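Local coordinates for transglutaminase-like enzymes, putative cysteine protease (PDB 3ISR), which is probably a cysteine protease or related hydrolase of the transglutaminase-like superfamily, with no substrate established, at residues 126-131 with 172-177; 213-218 with 232-237. One frame throughout, in Å; residues are numbered along the deposited sequence.

Interaction 1. Residues 126-131 with 172-177; sequences DKLQKL and DTITER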
ATOM      1  N   ASP B 126      -3.037 -13.065   5.483  1.00 14.16           N
ATOM      2  CA  ASP B 126      -4.341 -13.055   4.835  1.00 14.10           C
ATOM      3  C   ASP B 126      -4.315 -12.385   3.448  1.00 14.06           C
ATOM      4  O   ASP B 126      -5.212 -12.608   2.660  1.00 15.00           O
ATOM      5  CB  ASP B 126      -5.391 -12.399   5.758  1.00 14.77           C
ATOM      6  CG  ASP B 126      -5.055 -10.953   6.108  1.00 14.88           C
ATOM      7  OD1 ASP B 126      -3.897 -10.657   6.455  1.00 15.06           O
ATOM      8  OD2 ASP B 126      -5.967 -10.102   6.036  1.00 15.55           O
ATOM      9  N   LYS B 127      -3.316 -11.557   3.153  1.00 13.34           N
ATOM     10  CA  LYS B 127      -3.206 -10.945   1.818  1.00 14.15           C
ATOM     11  C   LYS B 127      -2.358 -11.773   0.861  1.00 15.20           C
ATOM     12  O   LYS B 127      -2.178 -11.410  -0.313  1.00 15.23           O
ATOM     13  CB  LYS B 127      -2.622  -9.539   1.913  1.00 14.03           C
ATOM     14  CG  LYS B 127      -3.560  -8.548   2.631  1.00 12.98           C
ATOM     15  CD  LYS B 127      -2.958  -7.147   2.678  1.00 15.60           C
ATOM     16  CE  LYS B 127      -3.719  -6.160   1.807  1.00 16.49           C
ATOM     17  NZ  LYS B 127      -3.324  -4.759   2.145  1.00 17.24           N
ATOM     18  N   LEU B 128      -1.820 -12.866   1.372  1.00 15.46           N
ATOM     19  CA  LEU B 128      -0.846 -13.658   0.606  1.00 16.58           C
ATOM     20  C   LEU B 128      -1.275 -15.110   0.369  1.00 16.56           C
ATOM     21  O   LEU B 128      -0.471 -15.921  -0.077  1.00 16.59           O
ATOM     22  CB  LEU B 128       0.529 -13.599   1.308  1.00 16.61           C
ATOM     23  CG  LEU B 128       1.183 -12.214   1.373  1.00 17.06           C
ATOM     24  CD1 LEU B 128       2.447 -12.224   2.238  1.00 20.33           C
ATOM     25  CD2 LEU B 128       1.511 -11.692  -0.023  1.00 17.81           C
ATOM     26  N   GLN B 129      -2.541 -15.433   0.629  1.00 16.38           N
ATOM     27  CA  GLN B 129      -3.007 -16.824   0.480  1.00 17.17           C
ATOM     28  C   GLN B 129      -2.913 -17.366  -0.965  1.00 16.47           C
ATOM     29  O   GLN B 129      -2.421 -18.474  -1.187  1.00 15.38           O
ATOM     30  CB  GLN B 129      -4.453 -16.990   0.984  1.00 18.26           C
ATOM     31  CG  GLN B 129      -4.699 -16.617   2.441  1.00 21.14           C
ATOM     32  CD  GLN B 129      -6.192 -16.649   2.796  1.00 25.76           C
ATOM     33  OE1 GLN B 129      -6.777 -17.719   2.939  1.00 25.88           O
ATOM     34  NE2 GLN B 129      -6.808 -15.467   2.934  1.00 26.83           N
ATOM     35  N   LYS B 130      -3.393 -16.596  -1.945  1.00 16.02           N
ATOM     36  CA  LYS B 130      -3.346 -17.071  -3.338  1.00 15.98           C
ATOM     37  C   LYS B 130      -1.934 -17.232  -3.803  1.00 15.39           C
ATOM     38  O   LYS B 130      -1.597 -18.242  -4.400  1.00 14.86           O
ATOM     39  CB  LYS B 130      -4.090 -16.142  -4.284  1.00 16.38           C
ATOM     40  CG  LYS B 130      -5.508 -16.561  -4.509  1.00 18.33           C
ATOM     41  CD  LYS B 130      -6.118 -15.802  -5.668  1.00 20.48           C
ATOM     42  CE  LYS B 130      -7.622 -15.968  -5.669  1.00 22.69           C
ATOM     43  NZ  LYS B 130      -7.994 -17.408  -5.839  1.00 24.22           N
ATOM     44  N   LEU B 131      -1.111 -16.227  -3.503  1.00 15.43           N
ATOM     45  CA  LEU B 131       0.300 -16.233  -3.869  1.00 15.65           C
ATOM     46  C   LEU B 131       1.015 -17.440  -3.277  1.00 15.37           C
ATOM     47  O   LEU B 131       1.731 -18.128  -3.987  1.00 15.58           O
ATOM     48  CB  LEU B 131       0.994 -14.928  -3.420  1.00 15.49           C
ATOM     49  CG  LEU B 131       2.501 -14.757  -3.686  1.00 17.14           C
ATOM     50  CD1 LEU B 131       2.846 -13.277  -3.905  1.00 14.84           C
ATOM     51  CD2 LEU B 131       3.376 -15.354  -2.550  1.00 15.37           C
ATOM     52  N   ASP B 172       5.365  -5.894   2.000  1.00 16.42           N
ATOM     53  CA  ASP B 172       6.302  -5.045   1.266  1.00 15.77           C
ATOM     54  C   ASP B 172       7.427  -5.876   0.668  1.00 15.81           C
ATOM     55  O   ASP B 172       7.751  -5.735  -0.515  1.00 14.94           O
ATOM     56  CB  ASP B 172       6.887  -3.968   2.166  1.00 15.15           C
ATOM     57  CG  ASP B 172       5.824  -3.131   2.820  1.00 18.02           C
ATOM     58  OD1 ASP B 172       4.861  -2.749   2.122  1.00 17.43           O
ATOM     59  OD2 ASP B 172       5.956  -2.852   4.031  1.00 18.11           O
ATOM     60  N   THR B 173       8.007  -6.759   1.476  1.00 15.63           N
ATOM     61  CA  THR B 173       9.207  -7.492   1.062  1.00 16.31           C
ATOM     62  C   THR B 173       8.909  -8.404  -0.124  1.00 16.60           C
ATOM     63  O   THR B 173       9.775  -8.631  -0.967  1.00 16.36           O
ATOM     64  CB  THR B 173       9.812  -8.287   2.259  1.00 15.83           C
ATOM     65  OG1 THR B 173      10.088  -7.365   3.314  1.00 16.47           O
ATOM     66  CG2 THR B 173      11.128  -8.977   1.868  1.00 17.01           C
ATOM     67  N   ILE B 174       7.676  -8.902  -0.210  1.00 16.61           N
ATOM     68  CA  ILE B 174       7.324  -9.831  -1.270  1.00 17.33           C
ATOM     69  C   ILE B 174       7.469  -9.170  -2.669  1.00 16.88           C
ATOM     70  O   ILE B 174       7.704  -9.859  -3.660  1.00 17.30           O
ATOM     71  CB  ILE B 174       5.932 -10.532  -1.017  1.00 17.55           C
ATOM     72  CG1 ILE B 174       5.747 -11.809  -1.853  1.00 19.49           C
ATOM     73  CG2 ILE B 174       4.772  -9.599  -1.289  1.00 18.35           C
ATOM     74  CD1 ILE B 174       6.818 -12.876  -1.673  1.00 18.73           C
ATOM     75  N   THR B 175       7.329  -7.842  -2.744  1.00 16.57           N
ATOM     76  CA  THR B 175       7.535  -7.112  -4.000  1.00 16.04           C
ATOM     77  C   THR B 175       8.855  -6.363  -4.019  1.00 15.91           C
ATOM     78  O   THR B 175       9.453  -6.220  -5.082  1.00 15.73           O
ATOM     79  CB  THR B 175       6.407  -6.084  -4.297  1.00 16.93           C
ATOM     80  OG1 THR B 175       6.258  -5.207  -3.171  1.00 15.51           O
ATOM     81  CG2 THR B 175       5.092  -6.804  -4.551  1.00 15.35           C
ATOM     82  N   GLU B 176       9.309  -5.891  -2.852  1.00 15.87           N
ATOM     83  CA  GLU B 176      10.556  -5.102  -2.776  1.00 16.69           C
ATOM     84  C   GLU B 176      11.767  -5.991  -3.043  1.00 16.40           C
ATOM     85  O   GLU B 176      12.730  -5.559  -3.684  1.00 16.32           O
ATOM     86  CB  GLU B 176      10.702  -4.399  -1.401  1.00 17.06           C
ATOM     87  CG  GLU B 176       9.947  -3.079  -1.319  1.00 19.91           C
ATOM     88  CD  GLU B 176       9.783  -2.508   0.114  1.00 24.44           C
ATOM     89  OE1 GLU B 176      10.560  -2.854   1.061  1.00 24.08           O
ATOM     90  OE2 GLU B 176       8.857  -1.683   0.263  1.00 22.57           O
ATOM     91  N   ARG B 177      11.712  -7.221  -2.529  1.00 16.62           N
ATOM     92  CA  ARG B 177      12.761  -8.247  -2.733  1.00 16.63           C
ATOM     93  C   ARG B 177      14.128  -7.845  -2.189  1.00 16.56           C
ATOM     94  O   ARG B 177      15.164  -8.268  -2.718  1.00 16.87           O
ATOM     95  CB  ARG B 177      12.892  -8.620  -4.212  1.00 16.23           C
ATOM     96  CG  ARG B 177      11.593  -9.127  -4.870  1.00 16.78           C
ATOM     97  CD  ARG B 177      11.015 -10.343  -4.147  1.00 16.06           C
ATOM     98  NE  ARG B 177       9.969 -10.998  -4.945  1.00 15.45           N
ATOM     99  CZ  ARG B 177      10.225 -11.794  -5.986  1.00 15.84           C
ATOM    100  NH1 ARG B 177      11.476 -12.062  -6.333  1.00 15.05           N
ATOM    101  NH2 ARG B 177       9.231 -12.334  -6.681  1.00 16.08           N
TER
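L128 and L131 meet a single isoleucine, I174, and these three buried side chains make the whole contact. The tighter half is L131 against I174: CD1 of L131 lies 3.8 Å from CG1 of I174, the two side chains passing alongside in opposite directions. I174 carries CG1 anti to its backbone N (chi1 -162°), which puts CG2 between the backbone N and the carbonyl carbon, where it meets L128, whose CD2 is 4.1 Å from I174 CG2. L128 is the N-cap residue of helix 129-136, while I174 sits near the end of helix 170-176. W152 of helix 142-156 also packs on I174, and A190 and L191 of helix 181-194 receive L128 and L131 respectively.

The loose side is polar: exposed Q129 folds back to its own chain, NE2 donating almost straight to D126 O at 3.3 Å, and partly exposed K130 forms a salt bridge with E158 of the second subunit. Beyond the apolar contact, buried R177, with positive phi just past the helix, turns its guanidinium back so that NE reaches I174 O at 2.8 Å from above the carbonyl plane. Its NH2 pairs with E135 of the second subunit. Between the two segments, then, cohesion is purely apolar and small in area, depending on the fit of methyl and methylene groups, whereas K130 and R177 at its margins make salt bridges to the second subunit.

Interaction 2. Residues 213-218 with 232-237; sequences DFHACF and TRLVPL
The imidazole of H215 is the flat group here, and segment 232-237 approaches it over one face and at its edge. Over the face stands V235: its CG1 makes a CH-pi contact 4.2 Å from the ring centroid, only 11° off the ring normal. The other methyl, V235 CG2, comes to 3.8 Å from H215 NE2. At the edge, near the ring plane, is T232, with OG1 3.7 Å from H215 CE1, while L234 CD1 reaches CE1 obliquely and more loosely, at 4.4 Å. The ring gets there because H215 CG is anti to its backbone N (chi1 -165°), which carries the imidazole off strand 215-222 toward the loop.

The polar end of the histidine is held by D230, two residues before T232: its OD2 is hydrogen-bonded to H215 NE2, and its OD1 to T232 OG1. That hydroxyl also accepts from L234 N at 3.1 Å, closing an ST turn that sets the course of the loop. T232 is thus a second-shell residue, gripping the carboxylate that grips the histidine. A valine in its place would probably leave D230 OD1 without this partner and L234 N without its acceptor, so that the carboxylate could turn more easily and the loop beside the ring would be less firmly shaped.

H215 also touches C181, the first residue of helix 181-194, and L240 and A206 pack on its side chain as well. A cysteine at a helix start, a histidine on one strand and an aspartate just after the next strand match the Cys-His-Asp catalytic triad of the transglutaminase-like fold, in which C181, H215 and D230 are probably the three members.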
ATOM      1  N   ASP B 213      25.714  -8.894  15.240  1.00 15.20           N
ATOM      2  CA  ASP B 213      24.489  -8.115  15.411  1.00 15.12           C
ATOM      3  C   ASP B 213      23.441  -8.998  16.096  1.00 13.72           C
ATOM      4  O   ASP B 213      23.675 -10.183  16.280  1.00 13.35           O
ATOM      5  CB  ASP B 213      23.964  -7.668  14.037  1.00 15.68           C
ATOM      6  CG  ASP B 213      23.032  -6.488  14.118  1.00 18.01           C
ATOM      7  OD1 ASP B 213      22.602  -6.114  15.233  1.00 20.85           O
ATOM      8  OD2 ASP B 213      22.723  -5.925  13.048  1.00 22.81           O
ATOM      9  N   PHE B 214      22.311  -8.418  16.495  1.00 13.14           N
ATOM     10  CA  PHE B 214      21.158  -9.222  16.932  1.00 13.19           C
ATOM     11  C   PHE B 214      20.636  -9.911  15.694  1.00 13.72           C
ATOM     12  O   PHE B 214      20.828  -9.416  14.586  1.00 13.79           O
ATOM     13  CB  PHE B 214      20.058  -8.341  17.524  1.00 13.06           C
ATOM     14  CG  PHE B 214      20.397  -7.761  18.871  1.00 11.27           C
ATOM     15  CD1 PHE B 214      20.489  -8.575  19.989  1.00 10.78           C
ATOM     16  CD2 PHE B 214      20.619  -6.396  19.019  1.00 10.66           C
ATOM     17  CE1 PHE B 214      20.801  -8.033  21.248  1.00 10.26           C
ATOM     18  CE2 PHE B 214      20.930  -5.847  20.279  1.00 11.73           C
ATOM     19  CZ  PHE B 214      21.010  -6.678  21.391  1.00  8.76           C
ATOM     20  N   HIS B 215      20.009 -11.070  15.855  1.00 14.40           N
ATOM     21  CA  HIS B 215      19.583 -11.809  14.697  1.00 15.06           C
ATOM     22  C   HIS B 215      18.112 -12.122  14.832  1.00 15.39           C
ATOM     23  O   HIS B 215      17.611 -12.241  15.945  1.00 16.51           O
ATOM     24  CB  HIS B 215      20.391 -13.099  14.551  1.00 15.91           C
ATOM     25  CG  HIS B 215      20.262 -13.728  13.202  1.00 16.86           C
ATOM     26  ND1 HIS B 215      20.570 -13.054  12.042  1.00 19.58           N
ATOM     27  CD2 HIS B 215      19.852 -14.958  12.826  1.00 18.44           C
ATOM     28  CE1 HIS B 215      20.364 -13.844  11.006  1.00 18.99           C
ATOM     29  NE2 HIS B 215      19.924 -15.007  11.454  1.00 19.67           N
ATOM     30  N   ALA B 216      17.428 -12.230  13.706  1.00 14.45           N
ATOM     31  CA  ALA B 216      16.014 -12.615  13.698  1.00 15.10           C
ATOM     32  C   ALA B 216      15.769 -13.717  12.683  1.00 15.70           C
ATOM     33  O   ALA B 216      16.285 -13.655  11.574  1.00 16.84           O
ATOM     34  CB  ALA B 216      15.120 -11.378  13.386  1.00 14.21           C
ATOM     35  N   CYS B 217      14.982 -14.724  13.065  1.00 15.04           N
ATOM     36  CA  CYS B 217      14.519 -15.721  12.130  1.00 15.58           C
ATOM     37  C   CYS B 217      13.138 -16.205  12.558  1.00 14.80           C
ATOM     38  O   CYS B 217      12.386 -15.464  13.201  1.00 13.83           O
ATOM     39  CB  CYS B 217      15.529 -16.847  11.955  1.00 16.80           C
ATOM     40  SG  CYS B 217      16.068 -17.570  13.491  1.00 20.67           S
ATOM     41  N   PHE B 218      12.762 -17.411  12.165  1.00 14.57           N
ATOM     42  CA  PHE B 218      11.417 -17.855  12.503  1.00 14.63           C
ATOM     43  C   PHE B 218      11.354 -19.337  12.829  1.00 15.12           C
ATOM     44  O   PHE B 218      12.295 -20.090  12.524  1.00 14.87           O
ATOM     45  CB  PHE B 218      10.412 -17.457  11.402  1.00 14.64           C
ATOM     46  CG  PHE B 218      10.487 -18.287  10.139  1.00 14.71           C
ATOM     47  CD1 PHE B 218       9.597 -19.341   9.928  1.00 15.00           C
ATOM     48  CD2 PHE B 218      11.393 -17.974   9.133  1.00 14.68           C
ATOM     49  CE1 PHE B 218       9.665 -20.102   8.740  1.00 16.51           C
ATOM     50  CE2 PHE B 218      11.468 -18.713   7.977  1.00 13.58           C
ATOM     51  CZ  PHE B 218      10.599 -19.761   7.762  1.00 15.12           C
ATOM     52  N   THR B 232      17.928 -16.222   5.688  1.00 14.63           N
ATOM     53  CA  THR B 232      19.143 -15.452   5.335  1.00 15.27           C
ATOM     54  C   THR B 232      20.334 -16.364   5.078  1.00 15.89           C
ATOM     55  O   THR B 232      21.279 -15.974   4.393  1.00 16.73           O
ATOM     56  CB  THR B 232      19.587 -14.421   6.418  1.00 15.53           C
ATOM     57  OG1 THR B 232      20.052 -15.113   7.588  1.00 14.46           O
ATOM     58  CG2 THR B 232      18.447 -13.453   6.774  1.00 14.62           C
ATOM     59  N   ARG B 233      20.288 -17.559   5.662  1.00 16.33           N
ATOM     60  CA  ARG B 233      21.413 -18.504   5.696  1.00 17.00           C
ATOM     61  C   ARG B 233      22.704 -17.924   6.279  1.00 17.38           C
ATOM     62  O   ARG B 233      23.792 -18.390   5.945  1.00 17.00           O
ATOM     63  CB  ARG B 233      21.696 -19.075   4.305  1.00 17.10           C
ATOM     64  CG  ARG B 233      20.590 -19.945   3.778  1.00 17.62           C
ATOM     65  CD  ARG B 233      20.970 -20.484   2.412  1.00 20.39           C
ATOM     66  NE  ARG B 233      19.872 -21.238   1.824  1.00 21.69           N
ATOM     67  CZ  ARG B 233      19.892 -21.777   0.611  1.00 22.86           C
ATOM     68  NH1 ARG B 233      18.826 -22.436   0.173  1.00 23.23           N
ATOM     69  NH2 ARG B 233      20.970 -21.656  -0.164  1.00 21.72           N
ATOM     70  N   LEU B 234      22.598 -16.910   7.135  1.00 17.10           N
ATOM     71  CA  LEU B 234      23.805 -16.265   7.648  1.00 17.40           C
ATOM     72  C   LEU B 234      24.492 -16.998   8.799  1.00 17.91           C
ATOM     73  O   LEU B 234      25.687 -16.813   9.002  1.00 17.46           O
ATOM     74  CB  LEU B 234      23.518 -14.828   8.075  1.00 17.41           C
ATOM     75  CG  LEU B 234      23.351 -13.809   6.944  1.00 17.46           C
ATOM     76  CD1 LEU B 234      22.695 -12.573   7.492  1.00 19.13           C
ATOM     77  CD2 LEU B 234      24.697 -13.457   6.289  1.00 19.08           C
ATOM     78  N   VAL B 235      23.744 -17.800   9.557  1.00 17.29           N
ATOM     79  CA  VAL B 235      24.276 -18.364  10.795  1.00 18.54           C
ATOM     80  C   VAL B 235      24.016 -19.858  10.938  1.00 17.90           C
ATOM     81  O   VAL B 235      22.987 -20.348  10.472  1.00 17.96           O
ATOM     82  CB  VAL B 235      23.731 -17.615  12.041  1.00 18.82           C
ATOM     83  CG1 VAL B 235      23.891 -16.107  11.881  1.00 20.94           C
ATOM     84  CG2 VAL B 235      22.263 -17.937  12.302  1.00 19.54           C
ATOM     85  N   PRO B 236      24.940 -20.591  11.593  1.00 17.27           N
ATOM     86  CA  PRO B 236      24.625 -21.981  11.925  1.00 16.81           C
ATOM     87  C   PRO B 236      23.469 -22.009  12.918  1.00 16.68           C
ATOM     88  O   PRO B 236      23.480 -21.245  13.894  1.00 16.73           O
ATOM     89  CB  PRO B 236      25.931 -22.497  12.567  1.00 16.78           C
ATOM     90  CG  PRO B 236      26.578 -21.278  13.132  1.00 16.62           C
ATOM     91  CD  PRO B 236      26.248 -20.177  12.144  1.00 17.63           C
ATOM     92  N   LEU B 237      22.461 -22.843  12.659  1.00 16.16           N
ATOM     93  CA  LEU B 237      21.233 -22.788  13.442  1.00 16.20           C
ATOM     94  C   LEU B 237      21.482 -23.150  14.903  1.00 15.99           C
ATOM     95  O   LEU B 237      20.787 -22.649  15.789  1.00 15.93           O
ATOM     96  CB  LEU B 237      20.145 -23.693  12.847  1.00 16.75           C
ATOM     97  CG  LEU B 237      19.787 -23.408  11.385  1.00 17.73           C
ATOM     98  CD1 LEU B 237      18.802 -24.442  10.876  1.00 19.55           C
ATOM     99  CD2 LEU B 237      19.237 -21.999  11.247  1.00 18.33           C
TER

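Overall arrangement
Both contacts are buried, yet they sit differently in the fold. Interaction 2, its centre about 8 Å from the centre of the chain, joins strand 215-222 to the loop leading from strand 225-229 to strand 240-246, and no other chain touches it. Interaction 1, its centre about 20 Å from that of the chain, packs helix ends together beside other subunits. Helix 181-194 borders both: it receives the leucines of interaction 1 and presents C181 and F184 to interaction 2. Their centres are 21 Å apart and they do not touch. Interaction 1 is wholly aliphatic, with salt bridges from K130 and R177 to a second subunit at its margins; interaction 2 sets an aromatic ring among methyls and a hydroxyl at the probable active site.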